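Local atomic coordinates of trehalose monomycolate exporter MmpL3 (Mycobacterium tuberculosis, PDB entry 7NVH), a protein that exports trehalose monomycolate, a mycolic acid carrier for the mycobacterial cell envelope, and probably draws on the proton gradient as other RND-superfamily transporters do. Residues A[37-43]-A[232-236]; A[579-583]-A[729-734]. Residues are numbered along the deposited sequence.

Contact 1. Residues A[37-43]-A[232-236]; sequences HVTQSGF and PVHYF. With AV0 (Lauryl Maltose Neopentyl Glycol), chain B.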
ATOM      1  N   HIS A  37       6.864 -12.253  11.311  1.00 58.28           N
ATOM      2  CA  HIS A  37       5.518 -12.176  11.865  1.00 58.28           C
ATOM      3  C   HIS A  37       4.523 -11.457  10.965  1.00 58.28           C
ATOM      4  O   HIS A  37       3.359 -11.314  11.351  1.00 58.28           O
ATOM      5  CB  HIS A  37       5.556 -11.491  13.232  1.00 58.28           C
ATOM      6  CG  HIS A  37       6.235 -12.302  14.291  1.00 58.28           C
ATOM      7  ND1 HIS A  37       7.604 -12.415  14.377  1.00 58.28           N
ATOM      8  CD2 HIS A  37       5.732 -13.040  15.308  1.00 58.28           C
ATOM      9  CE1 HIS A  37       7.917 -13.189  15.401  1.00 58.28           C
ATOM     10  NE2 HIS A  37       6.799 -13.580  15.983  1.00 58.28           N
ATOM     11  N   VAL A  38       4.935 -11.001   9.790  1.00 57.65           N
ATOM     12  CA  VAL A  38       4.010 -10.345   8.875  1.00 57.65           C
ATOM     13  C   VAL A  38       3.149 -11.392   8.189  1.00 57.65           C
ATOM     14  O   VAL A  38       3.635 -12.449   7.770  1.00 57.65           O
ATOM     15  CB  VAL A  38       4.770  -9.481   7.854  1.00 57.65           C
ATOM     16  CG1 VAL A  38       5.349  -8.257   8.531  1.00 57.65           C
ATOM     17  CG2 VAL A  38       5.871 -10.282   7.202  1.00 57.65           C
ATOM     18  N   THR A  39       1.856 -11.106   8.085  1.00 59.23           N
ATOM     19  CA  THR A  39       0.892 -12.006   7.476  1.00 59.23           C
ATOM     20  C   THR A  39       0.503 -11.511   6.089  1.00 59.23           C
ATOM     21  O   THR A  39       0.806 -10.385   5.692  1.00 59.23           O
ATOM     22  CB  THR A  39      -0.353 -12.137   8.356  1.00 59.23           C
ATOM     23  OG1 THR A  39      -1.197 -13.171   7.841  1.00 59.23           O
ATOM     24  CG2 THR A  39      -1.125 -10.832   8.374  1.00 59.23           C
ATOM     25  N   GLN A  40      -0.181 -12.378   5.344  1.00 60.06           N
ATOM     26  CA  GLN A  40      -0.672 -12.037   4.015  1.00 60.06           C
ATOM     27  C   GLN A  40      -2.191 -11.965   3.956  1.00 60.06           C
ATOM     28  O   GLN A  40      -2.752 -11.812   2.865  1.00 60.06           O
ATOM     29  CB  GLN A  40      -0.161 -13.042   2.980  1.00 60.06           C
ATOM     30  CG  GLN A  40      -0.533 -14.479   3.278  1.00 60.06           C
ATOM     31  CD  GLN A  40      -0.002 -15.434   2.235  1.00 60.06           C
ATOM     32  OE1 GLN A  40       1.000 -15.158   1.580  1.00 60.06           O
ATOM     33  NE2 GLN A  40      -0.675 -16.565   2.070  1.00 60.06           N
ATOM     34  N   SER A  41      -2.869 -12.068   5.092  1.00 60.93           N
ATOM     35  CA  SER A  41      -4.319 -12.006   5.147  1.00 60.93           C
ATOM     36  C   SER A  41      -4.769 -10.624   5.599  1.00 60.93           C
ATOM     37  O   SER A  41      -4.080  -9.946   6.363  1.00 60.93           O
ATOM     38  CB  SER A  41      -4.874 -13.070   6.095  1.00 60.93           C
ATOM     39  OG  SER A  41      -4.597 -12.740   7.444  1.00 60.93           O
ATOM     40  N   GLY A  42      -5.937 -10.213   5.115  1.00 59.83           N
ATOM     41  CA  GLY A  42      -6.478  -8.917   5.472  1.00 59.83           C
ATOM     42  C   GLY A  42      -7.066  -8.160   4.302  1.00 59.83           C
ATOM     43  O   GLY A  42      -7.482  -7.008   4.450  1.00 59.83           O
ATOM     44  N   PHE A  43      -7.108  -8.793   3.131  1.00 59.51           N
ATOM     45  CA  PHE A  43      -7.680  -8.154   1.953  1.00 59.51           C
ATOM     46  C   PHE A  43      -9.190  -8.289   1.875  1.00 59.51           C
ATOM     47  O   PHE A  43      -9.788  -7.763   0.931  1.00 59.51           O
ATOM     48  CB  PHE A  43      -7.059  -8.734   0.684  1.00 59.51           C
ATOM     49  CG  PHE A  43      -5.743  -8.127   0.325  1.00 59.51           C
ATOM     50  CD1 PHE A  43      -5.675  -6.838  -0.167  1.00 59.51           C
ATOM     51  CD2 PHE A  43      -4.572  -8.844   0.476  1.00 59.51           C
ATOM     52  CE1 PHE A  43      -4.465  -6.274  -0.497  1.00 59.51           C
ATOM     53  CE2 PHE A  43      -3.361  -8.287   0.145  1.00 59.51           C
ATOM     54  CZ  PHE A  43      -3.306  -6.999  -0.340  1.00 59.51           C
ATOM     55  N   PRO A 232      -2.703  -8.738  13.533  1.00 60.25           N
ATOM     56  CA  PRO A 232      -1.972  -9.093  12.317  1.00 60.25           C
ATOM     57  C   PRO A 232      -1.427  -7.874  11.593  1.00 60.25           C
ATOM     58  O   PRO A 232      -2.066  -6.825  11.499  1.00 60.25           O
ATOM     59  CB  PRO A 232      -3.044  -9.798  11.476  1.00 60.25           C
ATOM     60  CG  PRO A 232      -4.306  -9.119  11.865  1.00 60.25           C
ATOM     61  CD  PRO A 232      -4.159  -8.703  13.311  1.00 60.25           C
ATOM     62  N   VAL A 233      -0.213  -8.032  11.075  1.00 58.54           N
ATOM     63  CA  VAL A 233       0.471  -6.995  10.314  1.00 58.54           C
ATOM     64  C   VAL A 233       0.723  -7.541   8.918  1.00 58.54           C
ATOM     65  O   VAL A 233       1.282  -8.634   8.766  1.00 58.54           O
ATOM     66  CB  VAL A 233       1.784  -6.565  10.987  1.00 58.54           C
ATOM     67  CG1 VAL A 233       2.708  -5.905   9.983  1.00 58.54           C
ATOM     68  CG2 VAL A 233       1.498  -5.627  12.143  1.00 58.54           C
ATOM     69  N   HIS A 234       0.309  -6.791   7.903  1.00 59.01           N
ATOM     70  CA  HIS A 234       0.407  -7.274   6.536  1.00 59.01           C
ATOM     71  C   HIS A 234       1.842  -7.191   6.023  1.00 59.01           C
ATOM     72  O   HIS A 234       2.704  -6.523   6.597  1.00 59.01           O
ATOM     73  CB  HIS A 234      -0.520  -6.481   5.621  1.00 59.01           C
ATOM     74  CG  HIS A 234      -0.913  -7.220   4.382  1.00 59.01           C
ATOM     75  ND1 HIS A 234      -0.251  -7.068   3.184  1.00 59.01           N
ATOM     76  CD2 HIS A 234      -1.889  -8.130   4.159  1.00 59.01           C
ATOM     77  CE1 HIS A 234      -0.807  -7.845   2.275  1.00 59.01           C
ATOM     78  NE2 HIS A 234      -1.802  -8.502   2.841  1.00 59.01           N
ATOM     79  N   TYR A 235       2.087  -7.898   4.917  1.00 59.57           N
ATOM     80  CA  TYR A 235       3.400  -7.861   4.282  1.00 59.57           C
ATOM     81  C   TYR A 235       3.718  -6.469   3.754  1.00 59.57           C
ATOM     82  O   TYR A 235       4.871  -6.028   3.802  1.00 59.57           O
ATOM     83  CB  TYR A 235       3.461  -8.883   3.148  1.00 59.57           C
ATOM     84  CG  TYR A 235       4.004 -10.231   3.550  1.00 59.57           C
ATOM     85  CD1 TYR A 235       3.150 -11.285   3.839  1.00 59.57           C
ATOM     86  CD2 TYR A 235       5.370 -10.457   3.629  1.00 59.57           C
ATOM     87  CE1 TYR A 235       3.640 -12.523   4.204  1.00 59.57           C
ATOM     88  CE2 TYR A 235       5.871 -11.693   3.991  1.00 59.57           C
ATOM     89  CZ  TYR A 235       5.000 -12.722   4.279  1.00 59.57           C
ATOM     90  OH  TYR A 235       5.487 -13.956   4.642  1.00 59.57           O
ATOM     91  N   PHE A 236       2.708  -5.765   3.239  1.00 58.79           N
ATOM     92  CA  PHE A 236       2.900  -4.427   2.694  1.00 58.79           C
ATOM     93  C   PHE A 236       3.269  -3.394   3.744  1.00 58.79           C
ATOM     94  O   PHE A 236       3.529  -2.242   3.379  1.00 58.79           O
ATOM     95  CB  PHE A 236       1.637  -3.962   1.977  1.00 58.79           C
ATOM     96  CG  PHE A 236       1.660  -4.191   0.503  1.00 58.79           C
ATOM     97  CD1 PHE A 236       1.739  -3.122  -0.367  1.00 58.79           C
ATOM     98  CD2 PHE A 236       1.606  -5.469  -0.014  1.00 58.79           C
ATOM     99  CE1 PHE A 236       1.761  -3.321  -1.725  1.00 58.79           C
ATOM    100  CE2 PHE A 236       1.627  -5.677  -1.374  1.00 58.79           C
ATOM    101  CZ  PHE A 236       1.708  -4.602  -2.231  1.00 58.79           C
TER
HETATM  102  C1  AV0 B 801      -5.765 -16.058   0.032  1.00 63.35           C
HETATM  103  O1  AV0 B 801      -5.260 -15.449  -1.107  1.00 63.35           O
HETATM  104  C2  AV0 B 801      -5.790 -15.077   1.187  1.00 63.35           C
HETATM  105  O2  AV0 B 801      -4.457 -14.639   1.449  1.00 63.35           O
HETATM  106  C3  AV0 B 801      -6.350 -15.708   2.425  1.00 63.35           C
HETATM  107  O3  AV0 B 801      -6.532 -14.654   3.412  1.00 63.35           O
HETATM  108  C4  AV0 B 801      -7.648 -16.409   2.211  1.00 63.35           C
HETATM  109  O4  AV0 B 801      -7.888 -17.334   3.333  1.00 63.35           O
HETATM  110  C5  AV0 B 801      -7.707 -17.243   0.930  1.00 63.35           C
HETATM  111  O5  AV0 B 801      -7.133 -16.554  -0.252  1.00 63.35           O
HETATM  112  C6  AV0 B 801      -9.134 -17.575   0.636  1.00 63.35           C
HETATM  113  O6  AV0 B 801      -9.427 -17.213  -0.689  1.00 63.35           O
HETATM  114  CAA AV0 B 801       3.474  -8.503  -0.470  1.00 63.35           C
HETATM  115  CAB AV0 B 801      -4.145 -25.552  -8.720  1.00 63.35           C
HETATM  116  OAI AV0 B 801      -8.711 -13.457   4.610  1.00 63.35           O
HETATM  117  OAJ AV0 B 801      -9.759 -19.628 -12.733  1.00 63.35           O
HETATM  118  OAL AV0 B 801      -8.470 -12.575  -8.911  1.00 63.35           O
HETATM  119  OAN AV0 B 801      -8.744 -18.364  -8.727  1.00 63.35           O
HETATM  120  OAP AV0 B 801      -6.601 -18.562  -6.920  1.00 63.35           O
HETATM  121  OAQ AV0 B 801     -12.293 -16.599   4.962  1.00 63.35           O
HETATM  122  OAR AV0 B 801     -11.058 -16.604 -13.521  1.00 63.35           O
HETATM  123  OAS AV0 B 801      -9.470 -16.751   7.247  1.00 63.35           O
HETATM  124  OAT AV0 B 801     -10.075 -13.894 -13.428  1.00 63.35           O
HETATM  125  OAU AV0 B 801     -10.285 -18.531   4.163  1.00 63.35           O
HETATM  126  OAV AV0 B 801      -8.609 -13.328 -11.121  1.00 63.35           O
HETATM  127  CAW AV0 B 801       2.721  -9.817  -0.579  1.00 63.35           C
HETATM  128  CAX AV0 B 801      -3.250 -24.296  -8.960  1.00 63.35           C
HETATM  129  CAY AV0 B 801       1.466  -9.757   0.277  1.00 63.35           C
HETATM  130  CAZ AV0 B 801      -3.900 -23.056  -8.284  1.00 63.35           C
HETATM  131  CBA AV0 B 801       0.546 -10.922  -0.091  1.00 63.35           C
HETATM  132  CBB AV0 B 801      -3.039 -21.809  -8.589  1.00 63.35           C
HETATM  133  CBC AV0 B 801       0.315 -10.926  -1.614  1.00 63.35           C
HETATM  134  CBD AV0 B 801      -3.749 -20.522  -8.064  1.00 63.35           C
HETATM  135  CBE AV0 B 801      -0.893 -11.858  -1.956  1.00 63.35           C
HETATM  136  CBF AV0 B 801      -2.706 -19.392  -7.944  1.00 63.35           C
HETATM  137  CBG AV0 B 801      -0.628 -13.314  -1.380  1.00 63.35           C
HETATM  138  CBH AV0 B 801      -3.379 -18.114  -7.314  1.00 63.35           C
HETATM  139  CBI AV0 B 801      -2.009 -14.016  -1.099  1.00 63.35           C
HETATM  140  CBJ AV0 B 801      -2.419 -17.508  -6.247  1.00 63.35           C
HETATM  141  CBK AV0 B 801      -2.376 -14.992  -2.304  1.00 63.35           C
HETATM  142  CBL AV0 B 801      -3.114 -16.294  -5.538  1.00 63.35           C
HETATM  143  CBM AV0 B 801      -9.578 -14.143   5.483  1.00 63.35           C
HETATM  144  CBN AV0 B 801      -8.875 -18.586 -13.065  1.00 63.35           C
HETATM  145  CBP AV0 B 801      -8.883 -13.555  -7.986  1.00 63.35           C
HETATM  146  CBQ AV0 B 801      -3.666 -14.462  -3.057  1.00 63.35           C
HETATM  147  CBR AV0 B 801      -3.668 -16.772  -4.152  1.00 63.35           C
HETATM  148  CBS AV0 B 801      -5.320 -16.313  -2.257  1.00 63.35           C
HETATM  149  CBT AV0 B 801      -5.681 -15.193  -4.558  1.00 63.35           C
HETATM  150  OBV AV0 B 801      -6.255 -16.346  -5.205  1.00 63.35           O
HETATM  151  OBX AV0 B 801      -7.368 -14.909  -6.686  1.00 63.35           O
HETATM  152  OBY AV0 B 801      -9.607 -15.771   3.686  1.00 63.35           O
HETATM  153  OBZ AV0 B 801      -7.957 -16.981 -11.495  1.00 63.35           O
HETATM  154  OCB AV0 B 801      -9.144 -15.800  -9.875  1.00 63.35           O
HETATM  155  CCC AV0 B 801     -10.438 -15.087   4.701  1.00 63.35           C
HETATM  156  CCD AV0 B 801      -9.177 -17.368 -12.212  1.00 63.35           C
HETATM  157  CCF AV0 B 801      -7.934 -14.729  -8.035  1.00 63.35           C
HETATM  158  CCH AV0 B 801      -7.901 -17.213  -8.369  1.00 63.35           C
HETATM  159  CCJ AV0 B 801      -6.610 -16.165  -6.538  1.00 63.35           C
HETATM  160  CCL AV0 B 801      -7.426 -17.382  -6.994  1.00 63.35           C
HETATM  161  CCM AV0 B 801      -4.568 -15.678  -3.507  1.00 63.35           C
HETATM  162  CCN AV0 B 801     -11.145 -16.060   5.649  1.00 63.35           C
HETATM  163  CCO AV0 B 801      -9.718 -16.256 -13.113  1.00 63.35           C
HETATM  164  CCQ AV0 B 801      -8.700 -15.963  -8.515  1.00 63.35           C
HETATM  165  CCR AV0 B 801      -8.687 -16.734   4.312  1.00 63.35           C
HETATM  166  CCS AV0 B 801      -8.114 -15.691 -10.786  1.00 63.35           C
HETATM  167  CCT AV0 B 801     -10.318 -17.196   6.128  1.00 63.35           C
HETATM  168  CCU AV0 B 801      -9.762 -14.930 -12.435  1.00 63.35           C
HETATM  169  CCV AV0 B 801      -9.457 -17.800   5.079  1.00 63.35           C
HETATM  170  CCW AV0 B 801      -8.489 -14.605 -11.792  1.00 63.35           C

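Contact 2. Residues A[579-583]-A[729-734]; sequences GSVVL and DCWWAP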
ATOM      1  N   GLY A 579      -3.303  30.670   9.948  1.00 53.50           N
ATOM      2  CA  GLY A 579      -4.336  31.365  10.689  1.00 53.50           C
ATOM      3  C   GLY A 579      -5.330  32.066   9.787  1.00 53.50           C
ATOM      4  O   GLY A 579      -5.537  33.278   9.893  1.00 53.50           O
ATOM      5  N   SER A 580      -5.956  31.301   8.896  1.00 53.20           N
ATOM      6  CA  SER A 580      -6.921  31.826   7.942  1.00 53.20           C
ATOM      7  C   SER A 580      -7.869  30.703   7.550  1.00 53.20           C
ATOM      8  O   SER A 580      -7.564  29.522   7.719  1.00 53.20           O
ATOM      9  CB  SER A 580      -6.232  32.409   6.708  1.00 53.20           C
ATOM     10  OG  SER A 580      -5.844  31.380   5.818  1.00 53.20           O
ATOM     11  N   VAL A 581      -9.026  31.092   7.024  1.00 53.75           N
ATOM     12  CA  VAL A 581     -10.057  30.131   6.649  1.00 53.75           C
ATOM     13  C   VAL A 581     -10.003  29.802   5.163  1.00 53.75           C
ATOM     14  O   VAL A 581     -10.239  28.659   4.765  1.00 53.75           O
ATOM     15  CB  VAL A 581     -11.440  30.674   7.056  1.00 53.75           C
ATOM     16  CG1 VAL A 581     -12.543  29.762   6.560  1.00 53.75           C
ATOM     17  CG2 VAL A 581     -11.517  30.830   8.561  1.00 53.75           C
ATOM     18  N   VAL A 582      -9.691  30.792   4.326  1.00 53.28           N
ATOM     19  CA  VAL A 582      -9.736  30.593   2.882  1.00 53.28           C
ATOM     20  C   VAL A 582      -8.633  29.649   2.426  1.00 53.28           C
ATOM     21  O   VAL A 582      -8.837  28.821   1.528  1.00 53.28           O
ATOM     22  CB  VAL A 582      -9.655  31.952   2.167  1.00 53.28           C
ATOM     23  CG1 VAL A 582      -9.914  31.784   0.685  1.00 53.28           C
ATOM     24  CG2 VAL A 582     -10.647  32.920   2.780  1.00 53.28           C
ATOM     25  N   LEU A 583      -7.446  29.767   3.017  1.00 53.63           N
ATOM     26  CA  LEU A 583      -6.330  28.918   2.609  1.00 53.63           C
ATOM     27  C   LEU A 583      -6.599  27.431   2.801  1.00 53.63           C
ATOM     28  O   LEU A 583      -6.197  26.647   1.921  1.00 53.63           O
ATOM     29  CB  LEU A 583      -5.056  29.349   3.346  1.00 53.63           C
ATOM     30  CG  LEU A 583      -4.406  30.643   2.860  1.00 53.63           C
ATOM     31  CD1 LEU A 583      -3.258  31.034   3.770  1.00 53.63           C
ATOM     32  CD2 LEU A 583      -3.929  30.488   1.428  1.00 53.63           C
ATOM     33  N   ASP A 729      -7.883  38.668   0.958  1.00 54.54           N
ATOM     34  CA  ASP A 729      -8.744  37.807   1.750  1.00 54.54           C
ATOM     35  C   ASP A 729      -8.189  36.400   1.915  1.00 54.54           C
ATOM     36  O   ASP A 729      -8.850  35.559   2.528  1.00 54.54           O
ATOM     37  CB  ASP A 729     -10.139  37.740   1.124  1.00 54.54           C
ATOM     38  CG  ASP A 729     -11.042  38.860   1.601  1.00 54.54           C
ATOM     39  OD1 ASP A 729     -10.800  39.395   2.703  1.00 54.54           O
ATOM     40  OD2 ASP A 729     -11.994  39.209   0.874  1.00 54.54           O
ATOM     41  N   CYS A 730      -6.999  36.119   1.377  1.00 55.73           N
ATOM     42  CA  CYS A 730      -6.346  34.845   1.662  1.00 55.73           C
ATOM     43  C   CYS A 730      -6.024  34.707   3.140  1.00 55.73           C
ATOM     44  O   CYS A 730      -5.908  33.588   3.650  1.00 55.73           O
ATOM     45  CB  CYS A 730      -5.056  34.711   0.855  1.00 55.73           C
ATOM     46  SG  CYS A 730      -5.254  34.619  -0.923  1.00 55.73           S
ATOM     47  N   TRP A 731      -5.874  35.829   3.839  1.00 54.57           N
ATOM     48  CA  TRP A 731      -5.337  35.855   5.191  1.00 54.57           C
ATOM     49  C   TRP A 731      -6.430  36.087   6.228  1.00 54.57           C
ATOM     50  O   TRP A 731      -6.150  36.517   7.348  1.00 54.57           O
ATOM     51  CB  TRP A 731      -4.271  36.940   5.300  1.00 54.57           C
ATOM     52  CG  TRP A 731      -3.335  36.956   4.140  1.00 54.57           C
ATOM     53  CD1 TRP A 731      -3.252  37.913   3.177  1.00 54.57           C
ATOM     54  CD2 TRP A 731      -2.365  35.961   3.801  1.00 54.57           C
ATOM     55  NE1 TRP A 731      -2.282  37.585   2.265  1.00 54.57           N
ATOM     56  CE2 TRP A 731      -1.723  36.388   2.626  1.00 54.57           C
ATOM     57  CE3 TRP A 731      -1.974  34.752   4.379  1.00 54.57           C
ATOM     58  CZ2 TRP A 731      -0.713  35.653   2.020  1.00 54.57           C
ATOM     59  CZ3 TRP A 731      -0.973  34.025   3.776  1.00 54.57           C
ATOM     60  CH2 TRP A 731      -0.353  34.475   2.609  1.00 54.57           C
ATOM     61  N   TRP A 732      -7.677  35.806   5.869  1.00 54.03           N
ATOM     62  CA  TRP A 732      -8.828  36.174   6.678  1.00 54.03           C
ATOM     63  C   TRP A 732      -9.290  34.980   7.499  1.00 54.03           C
ATOM     64  O   TRP A 732      -9.600  33.921   6.944  1.00 54.03           O
ATOM     65  CB  TRP A 732      -9.971  36.683   5.803  1.00 54.03           C
ATOM     66  CG  TRP A 732     -11.171  37.073   6.589  1.00 54.03           C
ATOM     67  CD1 TRP A 732     -11.395  38.269   7.197  1.00 54.03           C
ATOM     68  CD2 TRP A 732     -12.312  36.258   6.866  1.00 54.03           C
ATOM     69  NE1 TRP A 732     -12.611  38.253   7.834  1.00 54.03           N
ATOM     70  CE2 TRP A 732     -13.194  37.028   7.645  1.00 54.03           C
ATOM     71  CE3 TRP A 732     -12.675  34.951   6.531  1.00 54.03           C
ATOM     72  CZ2 TRP A 732     -14.417  36.536   8.096  1.00 54.03           C
ATOM     73  CZ3 TRP A 732     -13.889  34.464   6.978  1.00 54.03           C
ATOM     74  CH2 TRP A 732     -14.746  35.255   7.751  1.00 54.03           C
ATOM     75  N   ALA A 733      -9.330  35.158   8.818  1.00 54.79           N
ATOM     76  CA  ALA A 733      -9.979  34.254   9.746  1.00 54.79           C
ATOM     77  C   ALA A 733     -10.763  35.125  10.716  1.00 54.79           C
ATOM     78  O   ALA A 733     -10.300  36.220  11.069  1.00 54.79           O
ATOM     79  CB  ALA A 733      -8.984  33.375  10.514  1.00 54.79           C
ATOM     80  N   PRO A 734     -11.939  34.682  11.156  1.00 53.54           N
ATOM     81  CA  PRO A 734     -12.727  35.494  12.087  1.00 53.54           C
ATOM     82  C   PRO A 734     -11.965  35.745  13.378  1.00 53.54           C
ATOM     83  O   PRO A 734     -10.966  35.089  13.683  1.00 53.54           O
ATOM     84  CB  PRO A 734     -13.976  34.643  12.334  1.00 53.54           C
ATOM     85  CG  PRO A 734     -14.059  33.750  11.155  1.00 53.54           C
ATOM     86  CD  PRO A 734     -12.646  33.453  10.768  1.00 53.54           C
TER

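Contact 1. Residues A[37-43]-A[232-236]
His234, Val38 and Tyr235 bury the most surface here, and a short parallel pairing of backbones brings them together. Thr39 N donates a hydrogen bond to Val233 O (2.6 Å), and the Thr39 and His234 CA atoms lie 4.8 Å apart. Beside this bond Val38 CA approaches Val233 O and His234 CA approaches Thr39 O, both at 3.2 Å, so CA-H...O contacts reinforce the pairing.

The flat ring of His234 can pack while its rim nitrogen ND1 accepts from Phe236 N (3.2 Å), capping the turn that leads into helix 237-246. Thr39 O lies over one ring face. The other nitrogen, NE2, comes 3.1 Å from Phe43 CE2, the two rings almost perpendicular. At Gly42, with phi 137°, a CB would be jammed against the carbonyl O of Ser41, which calls for glycine.

The two methyls of Val38's branched side chain serve two neighbours at once: CG1 meets Val233 CG1 at 3.8 Å, and CG2 makes a CH-pi contact, 3.8 Å from the centroid of the Tyr235 ring, whose broad face suits it. Gln40 CB packs on Tyr235 CD1 (3.8 Å).

Gln40, Ser41, His234, Tyr235 and Phe236 help line the pocket of a bound lauryl maltose neopentyl glycol, whose CAY atom is 3.6 Å from both His234 CE1 and Tyr235 CB. Around the paired strands, Asp140, on helix 139-147, binds Thr39 OG1 and Gln40 N, and Asp139 takes Gln40 NE2. Phe306, on helix 305-336, stacks on Phe43 and meets His234 edge-to-face, while helices 166-174 and 694-726 supply further neighbours.

Contact 2. Residues A[579-583]-A[729-734]
Asp729 lies in the loop between helices 694-726 and 735-744. Its carboxylate leads away from 579-583, as befits an exposed charge, and it is the backbone that makes contact: Val582 CG2 lies 3.2 Å from Asp729 O.

At Cys730 the carbonyl becomes an acceptor, taking a hydrogen bond from Ser580 OG (3.1 Å). Serine suits this place because its short hydroxyl can serve a main-chain oxygen close by. The same oxygen is 3.4 Å from Leu583 CG, and the small thiol side chain leaves room for Leu583 CD2, 4.4 Å from Cys730 CB.

Trp731 has a CA-to-CB bond that points away, yet the broad indole reaches back, bringing CZ3 to 3.8 Å from Leu583 CD1. The ring also packs on helix 624-654, and Arg738 binds the Trp731 carbonyl.

Trp732 contributes the second polar tie, its O accepting from Val581 N at 2.9 Å and 170°. Its exposed indole brushes Val581, with CE3 4.5 Å from Val581 CB.

Ala733 turns its methyl toward the partner, CB being 3.5 Å from Gly579 O and 3.6 Å from Ser580 CA. A small side chain fits here, where the Ser580 and Ala733 CA atoms are just 4.3 Å apart.

Pro734 presents CD to Val581 CG2 (3.6 Å) and occupies the N-cap position of helix 735-744, where its lack of an N-H costs the helix nothing.

The arrangement belongs to the helical bundle of an RND-type transporter: the link after helix 559-577 and the first residues of helix 582-607 pack against the loop joining helices 694-726 and 735-744.

How the contacts relate
Contact 1 is the more deeply buried, its centre about 11 Å from the centre of the chain, whereas contact 2 is partly buried, its centre about 35 Å from that point; their nearest atoms are about 31 Å apart. Contact 1 pairs two short strands, and contact 2 sets a helix start and the link before it against a loop. Helix 694-726 neighbours both, through Met695 and Met696 at contact 1 and Met723 and Leu726 at contact 2. Both use main-chain carbonyl acceptors and aromatic rings; contact 1 adds aspartate partners and the detergent, while in contact 2 a serine hydroxyl also donates, and Asp729 and Trp732 are exposed.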